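PDB 4QP0: endo-beta-mannanase from Rhizomucor miehei, which probably hydrolyses internal beta-1,4-mannosidic linkages at random in mannans, galactomannans and glucomannans, as a secreted TIM-barrel enzyme of glycoside hydrolase family 5. Local coordinates for residues F19-T24 and T166-E171; I78-D83 and I146-N151; I92-A97 and N154-V159; D118-N123 and D140-Y145. All coordinates share one frame; numbering follows the deposited sequence.

Interaction 1 lies inside the TIM barrel, where phenylalanines from two non-adjacent strands meet without any polar bond. The other three are built further out. Interactions 2 and 4 share helix 136-151: its 140-145 part packs on helix 116-124 through buried aromatic rings, and its 146-151 part meets the loop 78-83 at the surface, where a histidine-carboxylate hydrogen bond takes over; Ile-78 and Tyr-145 touch between them. Interaction 3 sets helix 87-98 against the turn 154-159 that follows helix 136-151, and is partly buried, with amides lying on aliphatic carbons. Trp-170 packs on Leu-150, and Thr-166 on Ala-97, tying strand 167-171 to interactions 2 and 3.

Interaction 1 (F19-T24 and T166-E171); sequences FYFEGT and TIFGWE
The hydrophobic interior of the TIM barrel brings together strands 17-25 and 167-171, which are not neighbours in the sheet: strands 51-55 and 102-106 run between them. Phe-168 reaches in from one side and Phe-21 from the opposite direction. The leading atom is Phe-168 CE1, which comes to 3.6 Å from Phe-21 CE2 and is nearly as close to Phe-21 CZ, so Phe-168 CE1 lies against the CE2-CZ bond of Phe-21. Their planes are inclined at 67° with the centroids of Phe-21 and Phe-168 5.6 Å apart, an oblique pairing. Phe-21 has its CG between the backbone N and the carbonyl carbon (chi1 62°), which also brings CD2 over a face of the Phe-19 ring. Phe-19 joins in more loosely: its CE2 lies at the edge of the Phe-168 ring, near that ring's plane, 4.2 Å from Phe-168 CE1. Val-51 of the intervening strand touches all three phenylalanines, and Phe-12 meets Phe-168 edge-to-face. Further along strand 167-171, Glu-171 forms a salt bridge with Arg-53 of strand 51-55. With no hydrogen bond between the two segments, the contact is an apolar cluster of inward-pointing rings, as expected of the core of a beta/alpha barrel.

Interaction 2 (I78-D83 and I146-N151); sequences INDNSD and ISHVLN
Asp-80 OD1 takes a hydrogen bond from His-148 NE2 at 2.6 Å, the N-H pointing at it with an angle of 154°. The oxygen offers its syn lone pair, on the side of OD2, and lies close to the imidazole plane. Carboxylate and ring are themselves nearly coplanar, 13° apart, so the two flat groups meet edge on. The same oxygen also has a long, weak ion pair with Arg-152; that charge and the histidine would both probably help stabilise the carboxylate. Ile-78 packs on the ring from another direction. Its CG2 sits over one face as a CH-pi contact, 3.9 Å from the centroid of the His-148 ring, while CD1 comes to 3.7 Å from His-148 ND1. The histidine extends with CG anti to the backbone N (chi1 -171°), which carries the ring off helix 136-151 to the loop that leaves strand 75-78. In that loop two Asx turns follow one another: Asn-79 OD1 accepts from Asn-81 N, and Asn-81 OD1 from Asp-83 N at 2.7 Å. In both cases the donor stands above the carbonyl plane. Elsewhere on the helix, Val-149 and Leu-150 pack against Trp-170 of strand 167-171.

Interaction 3 (I92-A97 and N154-V159); sequences IIQQAA and NSLTGV
Gln-94 reaches from helix 87-98 over the turn that follows helix 136-151, and its chain can be traced outward from CB. CG stands anti to the backbone N (chi1 -172°), which swings the chain off the helix, and meets Thr-157 CG2 at 4.0 Å. The chain continues extended to the amide, the whole side chain crossing that of Leu-156 at about a right angle: OE1 lies 3.6 Å from Leu-156 CB, and NE2 4.2 Å from Leu-156 CD1. One turn residue thus meets the aliphatic part of the glutamine and another its amide, all by van der Waals contact. One residue back, Ile-93 slides past Asn-154, whose ND2 rests among its carbons, 3.8 Å from Ile-93 CB, and also makes a weak hydrogen bond to Asp-90 O. The other end of that amide shapes the turn. Asn-154 OD1 accepts from Leu-156 N at 2.9 Å, in the carbonyl plane, closing an Asx turn, while the backbone Asn-154 O receives both Gly-158 N and Thr-157 N. Asp-90, a turn earlier on the helix, adds a direct link by accepting from Ser-155 N. Inward of the contact, Ile-93 continues onto Leu-103 and Phe-105 of strand 102-106, and Ala-96 onto Leu-103; Phe-41 of helix 34-47 packs against Gln-95 and Ala-96. The turn therefore lies against helix 87-98 while that helix rests on the barrel strand beneath it.

Interaction 4 (D118-N123 and D140-Y145); sequences DYYVKN and DSFKEY. With SO4 (sulfate ion), chain B.
Tyr-120 points from helix 116-124 into helix 136-151 and crosses Phe-142 obliquely. The hydroxyl end does the touching: Tyr-120 OH is 3.6 Å from Phe-142 CD1, approaching that ring at a slant, and lies 4.3 Å from Tyr-145 CD2. Nearer its root, Tyr-120 CE1 meets Ser-141 OG at 3.9 Å and lies 4.3 Å from Phe-142 CB, so the ring leans along the helix surface at Ser-141 and Phe-142. Tyr-120 has CG anti to the carbonyl carbon (chi1 -71°), and this rotation directs the ring at the opposing helix. The buried hydroxyl is satisfied by Gln-67 NE2, and that of Tyr-145 by the backbone Leu-56 O. Phe-132 meets both the Tyr-120 and Phe-142 rings. Tyr-119, on another side of the helix, carries a sulfate, probably from the crystallisation liquor: its OH, also hydrogen-bonded to Trp-69 N, bonds to sulfate O4 at 2.8 Å, with O4 in the ring plane, and Ser-61 OG holds the same ion. The axes of segments 118-123 and 140-145 come within 11.5 Å, with 131° between their N-to-C directions. Side chains of both helices touch strands 67-70 and 75-78, Met-76 meeting Tyr-119 and Ser-141, while Phe-142 also packs on Trp-198 and Ile-202 of helix 192-209.

Interaction 1 (F19-T24 and T166-E171)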
loop_
_atom_site.group_PDB
_atom_site.type_symbol
_atom_site.label_atom_id
_atom_site.label_comp_id
_atom_site.label_asym_id
_atom_site.label_seq_id
_atom_site.Cartn_x
_atom_site.Cartn_y
_atom_site.Cartn_z
ATOM N N PHE A 19 -0.320 -6.852 -17.707
ATOM C CA PHE A 19 -0.189 -5.469 -17.263
ATOM C C PHE A 19 1.045 -5.293 -16.364
ATOM O O PHE A 19 1.009 -5.579 -15.163
ATOM C CB PHE A 19 -1.491 -5.050 -16.554
ATOM C CG PHE A 19 -1.580 -3.584 -16.203
ATOM C CD1 PHE A 19 -1.025 -2.600 -17.026
ATOM C CD2 PHE A 19 -2.278 -3.182 -15.059
ATOM C CE1 PHE A 19 -1.128 -1.252 -16.695
ATOM C CE2 PHE A 19 -2.389 -1.838 -14.727
ATOM C CZ PHE A 19 -1.815 -0.871 -15.544
ATOM N N TYR A 20 2.145 -4.850 -16.976
ATOM C CA TYR A 20 3.361 -4.465 -16.252
ATOM C C TYR A 20 3.363 -2.949 -16.134
ATOM O O TYR A 20 3.079 -2.255 -17.107
ATOM C CB TYR A 20 4.632 -4.919 -16.985
ATOM C CG TYR A 20 4.838 -6.415 -17.047
ATOM C CD1 TYR A 20 5.492 -7.094 -16.023
ATOM C CD2 TYR A 20 4.397 -7.153 -18.141
ATOM C CE1 TYR A 20 5.685 -8.466 -16.073
ATOM C CE2 TYR A 20 4.591 -8.526 -18.208
ATOM C CZ TYR A 20 5.231 -9.177 -17.167
ATOM O OH TYR A 20 5.419 -10.538 -17.229
ATOM N N PHE A 21 3.678 -2.436 -14.944
ATOM C CA PHE A 21 3.709 -1.000 -14.742
ATOM C C PHE A 21 4.727 -0.547 -13.707
ATOM O O PHE A 21 5.126 -1.316 -12.833
ATOM C CB PHE A 21 2.319 -0.478 -14.382
ATOM C CG PHE A 21 1.764 -1.031 -13.091
ATOM C CD1 PHE A 21 1.972 -0.369 -11.887
ATOM C CD2 PHE A 21 1.004 -2.203 -13.086
ATOM C CE1 PHE A 21 1.441 -0.867 -10.703
ATOM C CE2 PHE A 21 0.473 -2.701 -11.908
ATOM C CZ PHE A 21 0.694 -2.032 -10.717
ATOM N N GLU A 22 5.162 0.703 -13.836
ATOM C CA GLU A 22 5.723 1.428 -12.710
ATOM C C GLU A 22 4.610 2.332 -12.194
ATOM O O GLU A 22 4.003 3.071 -12.963
ATOM C CB GLU A 22 6.947 2.252 -13.113
ATOM C CG GLU A 22 7.531 3.078 -11.973
ATOM C CD GLU A 22 8.593 4.057 -12.435
ATOM O OE1 GLU A 22 9.089 3.908 -13.572
ATOM O OE2 GLU A 22 8.938 4.979 -11.663
ATOM N N GLY A 23 4.316 2.245 -10.903
ATOM C CA GLY A 23 3.329 3.117 -10.291
ATOM C C GLY A 23 4.024 4.076 -9.355
ATOM O O GLY A 23 5.244 4.164 -9.366
ATOM N N THR A 24 3.256 4.793 -8.540
ATOM C CA THR A 24 3.844 5.678 -7.539
ATOM C C THR A 24 3.014 5.724 -6.255
ATOM O O THR A 24 1.934 5.145 -6.192
ATOM C CB THR A 24 4.092 7.101 -8.090
ATOM O OG1 THR A 24 4.843 7.853 -7.132
ATOM C CG2 THR A 24 2.787 7.829 -8.388
ATOM N N THR A 166 -12.092 1.788 -11.433
ATOM C CA THR A 166 -10.998 2.736 -11.209
ATOM C C THR A 166 -10.071 2.290 -10.075
ATOM O O THR A 166 -8.873 2.590 -10.084
ATOM C CB THR A 166 -11.540 4.141 -10.896
ATOM O OG1 THR A 166 -12.577 4.480 -11.831
ATOM C CG2 THR A 166 -10.430 5.156 -10.971
ATOM N N ILE A 167 -10.637 1.580 -9.102
ATOM C CA ILE A 167 -9.876 1.016 -8.000
ATOM C C ILE A 167 -9.157 -0.249 -8.462
ATOM O O ILE A 167 -9.786 -1.179 -8.986
ATOM C CB ILE A 167 -10.790 0.707 -6.785
ATOM C CG1 ILE A 167 -11.340 2.005 -6.195
ATOM C CG2 ILE A 167 -10.034 -0.059 -5.709
ATOM C CD1 ILE A 167 -12.558 1.807 -5.323
ATOM N N PHE A 168 -7.836 -0.260 -8.262
ATOM C CA PHE A 168 -6.967 -1.391 -8.590
ATOM C C PHE A 168 -7.239 -2.543 -7.637
ATOM O O PHE A 168 -7.448 -3.681 -8.069
ATOM C CB PHE A 168 -5.508 -0.965 -8.466
ATOM C CG PHE A 168 -4.514 -1.985 -8.949
ATOM C CD1 PHE A 168 -3.851 -1.803 -10.157
ATOM C CD2 PHE A 168 -4.192 -3.101 -8.171
ATOM C CE1 PHE A 168 -2.917 -2.725 -10.605
ATOM C CE2 PHE A 168 -3.258 -4.025 -8.615
ATOM C CZ PHE A 168 -2.617 -3.833 -9.832
ATOM N N GLY A 169 -7.223 -2.250 -6.339
ATOM C CA GLY A 169 -7.438 -3.277 -5.342
ATOM C C GLY A 169 -7.278 -2.722 -3.953
ATOM O O GLY A 169 -6.782 -1.612 -3.779
ATOM N N TRP A 170 -7.710 -3.507 -2.970
ATOM C CA TRP A 170 -7.613 -3.154 -1.546
ATOM C C TRP A 170 -6.394 -3.704 -0.857
ATOM O O TRP A 170 -5.998 -4.843 -1.092
ATOM C CB TRP A 170 -8.840 -3.665 -0.807
ATOM C CG TRP A 170 -10.123 -3.203 -1.428
ATOM C CD1 TRP A 170 -11.048 -3.967 -2.125
ATOM C CD2 TRP A 170 -10.651 -1.833 -1.450
ATOM N NE1 TRP A 170 -12.096 -3.189 -2.561
ATOM C CE2 TRP A 170 -11.920 -1.896 -2.189
ATOM C CE3 TRP A 170 -10.224 -0.609 -0.943
ATOM C CZ2 TRP A 170 -12.708 -0.769 -2.399
ATOM C CZ3 TRP A 170 -11.029 0.520 -1.153
ATOM C CH2 TRP A 170 -12.240 0.442 -1.864
ATOM N N GLU A 171 -5.799 -2.904 0.022
ATOM C CA GLU A 171 -4.754 -3.394 0.902
ATOM C C GLU A 171 -5.225 -3.292 2.337
ATOM O O GLU A 171 -5.736 -2.247 2.758
ATOM C CB GLU A 171 -3.466 -2.597 0.721
ATOM C CG GLU A 171 -2.945 -2.587 -0.701
ATOM C CD GLU A 171 -1.459 -2.334 -0.765
ATOM O OE1 GLU A 171 -0.972 -1.387 -0.099
ATOM O OE2 GLU A 171 -0.780 -3.100 -1.480
#

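Interaction 2 (I78-D83 and I146-N151)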
loop_
_atom_site.group_PDB
_atom_site.type_symbol
_atom_site.label_atom_id
_atom_site.label_comp_id
_atom_site.label_asym_id
_atom_site.label_seq_id
_atom_site.Cartn_x
_atom_site.Cartn_y
_atom_site.Cartn_z
ATOM N N ILE A 78 -17.725 7.180 11.802
ATOM C CA ILE A 78 -17.163 7.362 10.458
ATOM C C ILE A 78 -17.649 8.674 9.838
ATOM O O ILE A 78 -18.807 9.051 10.006
ATOM C CB ILE A 78 -17.526 6.170 9.540
ATOM C CG1 ILE A 78 -16.957 4.859 10.110
ATOM C CG2 ILE A 78 -17.034 6.407 8.114
ATOM C CD1 ILE A 78 -17.498 3.596 9.469
ATOM N N ASN A 79 -16.761 9.349 9.108
ATOM C CA ASN A 79 -17.041 10.667 8.536
ATOM C C ASN A 79 -17.370 10.659 7.048
ATOM O O ASN A 79 -16.477 10.550 6.204
ATOM C CB ASN A 79 -15.863 11.610 8.795
ATOM C CG ASN A 79 -16.147 13.041 8.375
ATOM O OD1 ASN A 79 -17.307 13.445 8.238
ATOM N ND2 ASN A 79 -15.083 13.823 8.171
ATOM N N ASP A 80 -18.652 10.824 6.735
ATOM C CA ASP A 80 -19.118 10.862 5.349
ATOM C C ASP A 80 -19.120 12.270 4.754
ATOM O O ASP A 80 -19.567 12.455 3.619
ATOM C CB ASP A 80 -20.527 10.270 5.240
ATOM C CG ASP A 80 -20.578 8.779 5.569
ATOM O OD1 ASP A 80 -19.801 7.992 4.976
ATOM O OD2 ASP A 80 -21.421 8.396 6.408
ATOM N N ASN A 81 -18.628 13.259 5.501
ATOM C CA ASN A 81 -18.641 14.651 5.032
ATOM C C ASN A 81 -17.944 14.848 3.682
ATOM O O ASN A 81 -16.929 14.212 3.393
ATOM C CB ASN A 81 -18.034 15.603 6.070
ATOM C CG ASN A 81 -18.174 17.065 5.678
ATOM O OD1 ASN A 81 -17.281 17.649 5.072
ATOM N ND2 ASN A 81 -19.310 17.653 6.006
ATOM N N SER A 82 -18.508 15.741 2.877
ATOM C CA SER A 82 -17.993 16.062 1.556
ATOM C C SER A 82 -16.588 16.666 1.594
ATOM O O SER A 82 -15.760 16.362 0.734
ATOM C CB SER A 82 -18.951 17.029 0.851
ATOM O OG SER A 82 -20.238 16.455 0.673
ATOM N N ASP A 83 -16.327 17.508 2.594
ATOM C CA ASP A 83 -15.112 18.333 2.632
ATOM C C ASP A 83 -14.094 17.888 3.669
ATOM O O ASP A 83 -12.893 18.143 3.519
ATOM C CB ASP A 83 -15.475 19.794 2.902
ATOM C CG ASP A 83 -16.466 20.341 1.897
ATOM O OD1 ASP A 83 -16.107 20.444 0.698
ATOM O OD2 ASP A 83 -17.603 20.666 2.310
ATOM N N ILE A 146 -14.373 -1.333 6.927
ATOM C CA ILE A 146 -14.156 -1.949 5.619
ATOM C C ILE A 146 -15.475 -2.034 4.857
ATOM O O ILE A 146 -15.559 -1.589 3.713
ATOM C CB ILE A 146 -13.471 -3.330 5.748
ATOM C CG1 ILE A 146 -11.984 -3.144 6.034
ATOM C CG2 ILE A 146 -13.669 -4.188 4.501
ATOM C CD1 ILE A 146 -11.296 -4.393 6.543
ATOM N N SER A 147 -16.502 -2.571 5.509
ATOM C CA SER A 147 -17.849 -2.645 4.938
ATOM C C SER A 147 -18.336 -1.290 4.452
ATOM O O SER A 147 -18.865 -1.181 3.356
ATOM C CB SER A 147 -18.839 -3.197 5.967
ATOM O OG SER A 147 -20.178 -2.922 5.580
ATOM N N HIS A 148 -18.157 -0.266 5.278
ATOM C CA HIS A 148 -18.601 1.081 4.957
ATOM C C HIS A 148 -17.899 1.617 3.736
ATOM O O HIS A 148 -18.532 2.187 2.844
ATOM C CB HIS A 148 -18.361 1.991 6.153
ATOM C CG HIS A 148 -18.978 3.355 6.014
ATOM N ND1 HIS A 148 -20.047 3.739 6.731
ATOM C CD2 HIS A 148 -18.643 4.429 5.199
ATOM C CE1 HIS A 148 -20.380 4.994 6.398
ATOM N NE2 HIS A 148 -19.522 5.415 5.455
ATOM N N VAL A 149 -16.584 1.429 3.681
ATOM C CA VAL A 149 -15.779 1.955 2.585
ATOM C C VAL A 149 -16.123 1.249 1.276
ATOM O O VAL A 149 -16.380 1.913 0.269
ATOM C CB VAL A 149 -14.269 1.864 2.881
ATOM C CG1 VAL A 149 -13.453 2.239 1.648
ATOM C CG2 VAL A 149 -13.909 2.776 4.040
ATOM N N LEU A 150 -16.163 -0.084 1.302
ATOM C CA LEU A 150 -16.474 -0.867 0.093
ATOM C C LEU A 150 -17.899 -0.628 -0.422
ATOM O O LEU A 150 -18.138 -0.671 -1.633
ATOM C CB LEU A 150 -16.266 -2.371 0.321
ATOM C CG LEU A 150 -14.970 -2.954 0.895
ATOM C CD1 LEU A 150 -14.920 -4.452 0.642
ATOM C CD2 LEU A 150 -13.731 -2.292 0.337
ATOM N N ASN A 151 -18.831 -0.393 0.506
ATOM C CA ASN A 151 -20.237 -0.173 0.165
ATOM C C ASN A 151 -20.576 1.260 -0.242
ATOM O O ASN A 151 -21.588 1.490 -0.906
ATOM C CB ASN A 151 -21.153 -0.617 1.311
ATOM C CG ASN A 151 -21.318 -2.122 1.373
ATOM O OD1 ASN A 151 -21.660 -2.763 0.378
ATOM N ND2 ASN A 151 -21.076 -2.696 2.544
#

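Interaction 3 (I92-A97 and N154-V159)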
loop_
_atom_site.group_PDB
_atom_site.type_symbol
_atom_site.label_atom_id
_atom_site.label_comp_id
_atom_site.label_asym_id
_atom_site.label_seq_id
_atom_site.Cartn_x
_atom_site.Cartn_y
_atom_site.Cartn_z
ATOM N N ILE A 92 -11.094 11.987 -5.371
ATOM C CA ILE A 92 -9.853 11.352 -5.817
ATOM C C ILE A 92 -10.139 10.291 -6.881
ATOM O O ILE A 92 -9.523 10.300 -7.954
ATOM C CB ILE A 92 -9.051 10.763 -4.638
ATOM C CG1 ILE A 92 -8.443 11.893 -3.808
ATOM C CG2 ILE A 92 -7.946 9.841 -5.141
ATOM C CD1 ILE A 92 -8.006 11.472 -2.418
ATOM N N ILE A 93 -11.093 9.408 -6.591
ATOM C CA ILE A 93 -11.501 8.354 -7.524
ATOM C C ILE A 93 -11.968 8.935 -8.854
ATOM O O ILE A 93 -11.764 8.325 -9.902
ATOM C CB ILE A 93 -12.636 7.482 -6.945
ATOM C CG1 ILE A 93 -12.252 6.909 -5.575
ATOM C CG2 ILE A 93 -12.997 6.347 -7.899
ATOM C CD1 ILE A 93 -13.406 6.228 -4.863
ATOM N N GLN A 94 -12.609 10.100 -8.792
ATOM C CA GLN A 94 -13.191 10.749 -9.965
ATOM C C GLN A 94 -12.091 11.250 -10.902
ATOM O O GLN A 94 -12.112 10.963 -12.096
ATOM C CB GLN A 94 -14.091 11.910 -9.537
ATOM C CG GLN A 94 -14.893 12.521 -10.675
ATOM C CD GLN A 94 -15.448 13.890 -10.333
ATOM O OE1 GLN A 94 -16.646 14.139 -10.488
ATOM N NE2 GLN A 94 -14.582 14.789 -9.868
ATOM N N GLN A 95 -11.137 11.985 -10.335
ATOM C CA GLN A 95 -10.005 12.518 -11.080
ATOM C C GLN A 95 -9.073 11.415 -11.556
ATOM O O GLN A 95 -8.453 11.543 -12.625
ATOM C CB GLN A 95 -9.233 13.542 -10.243
ATOM C CG GLN A 95 -10.014 14.804 -9.914
ATOM C CD GLN A 95 -10.762 15.359 -11.106
ATOM O OE1 GLN A 95 -11.943 15.697 -11.004
ATOM N NE2 GLN A 95 -10.086 15.445 -12.248
ATOM N N ALA A 96 -8.981 10.333 -10.779
ATOM C CA ALA A 96 -8.221 9.161 -11.218
ATOM C C ALA A 96 -8.832 8.600 -12.504
ATOM O O ALA A 96 -8.146 8.511 -13.533
ATOM C CB ALA A 96 -8.167 8.104 -10.127
ATOM N N ALA A 97 -10.128 8.274 -12.433
ATOM C CA ALA A 97 -10.915 7.747 -13.556
ATOM C C ALA A 97 -10.905 8.665 -14.773
ATOM O O ALA A 97 -10.907 8.191 -15.907
ATOM C CB ALA A 97 -12.351 7.482 -13.122
ATOM N N ASN A 154 -20.205 6.519 -4.566
ATOM C CA ASN A 154 -19.446 7.713 -4.903
ATOM C C ASN A 154 -20.432 8.847 -5.096
ATOM O O ASN A 154 -21.247 8.809 -6.017
ATOM C CB ASN A 154 -18.644 7.489 -6.180
ATOM C CG ASN A 154 -17.593 8.559 -6.409
ATOM O OD1 ASN A 154 -17.890 9.760 -6.431
ATOM N ND2 ASN A 154 -16.354 8.126 -6.587
ATOM N N SER A 155 -20.359 9.857 -4.233
ATOM C CA SER A 155 -21.322 10.963 -4.273
ATOM C C SER A 155 -21.182 11.857 -5.512
ATOM O O SER A 155 -22.069 12.665 -5.795
ATOM C CB SER A 155 -21.264 11.791 -2.983
ATOM O OG SER A 155 -20.082 12.572 -2.910
ATOM N N LEU A 156 -20.087 11.700 -6.254
ATOM C CA LEU A 156 -19.893 12.450 -7.490
ATOM C C LEU A 156 -20.162 11.641 -8.766
ATOM O O LEU A 156 -20.390 12.227 -9.825
ATOM C CB LEU A 156 -18.493 13.073 -7.528
ATOM C CG LEU A 156 -18.127 13.954 -6.317
ATOM C CD1 LEU A 156 -16.626 14.203 -6.258
ATOM C CD2 LEU A 156 -18.904 15.272 -6.261
ATOM N N THR A 157 -20.145 10.311 -8.676
ATOM C CA THR A 157 -20.304 9.459 -9.875
ATOM C C THR A 157 -21.320 8.327 -9.736
ATOM O O THR A 157 -21.614 7.632 -10.717
ATOM C CB THR A 157 -18.967 8.846 -10.346
ATOM O OG1 THR A 157 -18.422 8.019 -9.311
ATOM C CG2 THR A 157 -17.954 9.931 -10.732
ATOM N N GLY A 158 -21.839 8.129 -8.528
ATOM C CA GLY A 158 -22.915 7.162 -8.304
ATOM C C GLY A 158 -22.497 5.701 -8.245
ATOM O O GLY A 158 -23.335 4.819 -8.027
ATOM N N VAL A 159 -21.202 5.452 -8.438
ATOM C CA VAL A 159 -20.632 4.105 -8.445
ATOM C C VAL A 159 -20.167 3.705 -7.042
ATOM O O VAL A 159 -19.406 4.439 -6.399
ATOM C CB VAL A 159 -19.435 4.000 -9.429
ATOM C CG1 VAL A 159 -19.032 2.546 -9.620
ATOM C CG2 VAL A 159 -19.770 4.631 -10.783
#

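Interaction 4 (D118-N123 and D140-Y145)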
loop_
_atom_site.group_PDB
_atom_site.type_symbol
_atom_site.label_atom_id
_atom_site.label_comp_id
_atom_site.label_asym_id
_atom_site.label_seq_id
_atom_site.Cartn_x
_atom_site.Cartn_y
_atom_site.Cartn_z
ATOM N N ASP A 118 -2.913 1.831 16.147
ATOM C CA ASP A 118 -2.754 2.245 17.545
ATOM C C ASP A 118 -3.944 3.079 18.057
ATOM O O ASP A 118 -4.248 3.069 19.257
ATOM C CB ASP A 118 -1.414 2.988 17.748
ATOM C CG ASP A 118 -0.197 2.039 17.821
ATOM O OD1 ASP A 118 -0.370 0.796 17.777
ATOM O OD2 ASP A 118 0.943 2.547 17.931
ATOM N N TYR A 119 -4.615 3.780 17.143
ATOM C CA TYR A 119 -5.811 4.556 17.479
ATOM C C TYR A 119 -6.938 3.639 17.966
ATOM O O TYR A 119 -7.626 3.950 18.943
ATOM C CB TYR A 119 -6.279 5.374 16.274
ATOM C CG TYR A 119 -7.268 6.471 16.619
ATOM C CD1 TYR A 119 -6.855 7.802 16.733
ATOM C CD2 TYR A 119 -8.619 6.181 16.830
ATOM C CE1 TYR A 119 -7.760 8.806 17.050
ATOM C CE2 TYR A 119 -9.526 7.181 17.146
ATOM C CZ TYR A 119 -9.094 8.485 17.252
ATOM O OH TYR A 119 -9.999 9.467 17.564
ATOM N N TYR A 120 -7.116 2.517 17.268
ATOM C CA TYR A 120 -8.065 1.487 17.654
ATOM C C TYR A 120 -7.729 0.948 19.046
ATOM O O TYR A 120 -8.600 0.843 19.907
ATOM C CB TYR A 120 -8.019 0.319 16.669
ATOM C CG TYR A 120 -8.582 0.554 15.282
ATOM C CD1 TYR A 120 -9.878 0.140 14.956
ATOM C CD2 TYR A 120 -7.798 1.131 14.273
ATOM C CE1 TYR A 120 -10.388 0.319 13.678
ATOM C CE2 TYR A 120 -8.297 1.311 12.992
ATOM C CZ TYR A 120 -9.588 0.906 12.696
ATOM O OH TYR A 120 -10.080 1.085 11.423
ATOM N N VAL A 121 -6.456 0.617 19.249
ATOM C CA VAL A 121 -5.990 -0.025 20.477
ATOM C C VAL A 121 -6.156 0.875 21.707
ATOM O O VAL A 121 -6.610 0.414 22.758
ATOM C CB VAL A 121 -4.528 -0.515 20.344
ATOM C CG1 VAL A 121 -4.095 -1.277 21.589
ATOM C CG2 VAL A 121 -4.376 -1.404 19.118
ATOM N N LYS A 122 -5.783 2.145 21.564
ATOM C CA LYS A 122 -5.903 3.131 22.632
ATOM C C LYS A 122 -7.356 3.281 23.067
ATOM O O LYS A 122 -7.680 3.101 24.248
ATOM C CB LYS A 122 -5.345 4.479 22.164
ATOM C CG LYS A 122 -5.530 5.632 23.143
ATOM C CD LYS A 122 -5.051 6.962 22.575
ATOM C CE LYS A 122 -5.695 7.286 21.230
ATOM N NZ LYS A 122 -6.195 8.689 21.142
ATOM N N ASN A 123 -8.224 3.576 22.099
ATOM C CA ASN A 123 -9.625 3.906 22.368
ATOM C C ASN A 123 -10.528 2.723 22.744
ATOM O O ASN A 123 -11.577 2.919 23.363
ATOM C CB ASN A 123 -10.211 4.720 21.213
ATOM C CG ASN A 123 -9.547 6.080 21.065
ATOM O OD1 ASN A 123 -8.763 6.301 20.146
ATOM N ND2 ASN A 123 -9.851 6.995 21.979
ATOM N N ASP A 140 -13.913 -6.114 14.845
ATOM C CA ASP A 140 -15.272 -5.793 14.388
ATOM C C ASP A 140 -15.430 -4.329 13.977
ATOM O O ASP A 140 -16.265 -4.002 13.122
ATOM C CB ASP A 140 -16.305 -6.174 15.445
ATOM C CG ASP A 140 -16.564 -7.665 15.487
ATOM O OD1 ASP A 140 -16.258 -8.354 14.488
ATOM O OD2 ASP A 140 -17.081 -8.150 16.515
ATOM N N SER A 141 -14.615 -3.469 14.584
ATOM C CA SER A 141 -14.562 -2.057 14.240
ATOM C C SER A 141 -13.807 -1.847 12.927
ATOM O O SER A 141 -14.163 -0.969 12.133
ATOM C CB SER A 141 -13.906 -1.262 15.366
ATOM O OG SER A 141 -14.001 0.130 15.140
ATOM N N PHE A 142 -12.765 -2.647 12.698
ATOM C CA PHE A 142 -12.055 -2.612 11.425
ATOM C C PHE A 142 -12.974 -3.137 10.328
ATOM O O PHE A 142 -13.047 -2.553 9.243
ATOM C CB PHE A 142 -10.730 -3.392 11.487
ATOM C CG PHE A 142 -9.833 -3.193 10.277
ATOM C CD1 PHE A 142 -9.888 -2.017 9.512
ATOM C CD2 PHE A 142 -8.909 -4.179 9.912
ATOM C CE1 PHE A 142 -9.065 -1.846 8.403
ATOM C CE2 PHE A 142 -8.079 -4.004 8.805
ATOM C CZ PHE A 142 -8.158 -2.840 8.052
ATOM N N LYS A 143 -13.696 -4.214 10.629
ATOM C CA LYS A 143 -14.643 -4.794 9.682
ATOM C C LYS A 143 -15.734 -3.803 9.269
ATOM O O LYS A 143 -15.908 -3.527 8.074
ATOM C CB LYS A 143 -15.263 -6.067 10.244
ATOM C CG LYS A 143 -14.378 -7.291 10.114
ATOM C CD LYS A 143 -15.031 -8.489 10.787
ATOM C CE LYS A 143 -14.195 -9.744 10.585
ATOM N NZ LYS A 143 -14.806 -10.920 11.262
ATOM N N GLU A 144 -16.450 -3.253 10.246
ATOM C CA GLU A 144 -17.510 -2.289 9.949
ATOM C C GLU A 144 -17.002 -1.100 9.116
ATOM O O GLU A 144 -17.739 -0.571 8.284
ATOM C CB GLU A 144 -18.255 -1.841 11.220
ATOM C CG GLU A 144 -17.465 -0.959 12.184
ATOM C CD GLU A 144 -18.255 -0.534 13.423
ATOM O OE1 GLU A 144 -17.649 0.083 14.337
ATOM O OE2 GLU A 144 -19.478 -0.809 13.487
ATOM N N TYR A 145 -15.742 -0.710 9.319
ATOM C CA TYR A 145 -15.120 0.344 8.514
ATOM C C TYR A 145 -14.924 -0.125 7.077
ATOM O O TYR A 145 -15.278 0.591 6.131
ATOM C CB TYR A 145 -13.788 0.796 9.117
ATOM C CG TYR A 145 -13.075 1.867 8.311
ATOM C CD1 TYR A 145 -13.555 3.178 8.280
ATOM C CD2 TYR A 145 -11.925 1.573 7.576
ATOM C CE1 TYR A 145 -12.909 4.168 7.554
ATOM C CE2 TYR A 145 -11.272 2.558 6.834
ATOM C CZ TYR A 145 -11.765 3.854 6.827
ATOM O OH TYR A 145 -11.132 4.842 6.102
HETATM S S SO4 B . -8.319 12.369 18.826
HETATM O O1 SO4 B . -8.426 11.227 19.760
HETATM O O2 SO4 B . -8.531 13.643 19.555
HETATM O O3 SO4 B . -6.968 12.384 18.211
HETATM O O4 SO4 B . -9.354 12.214 17.770
#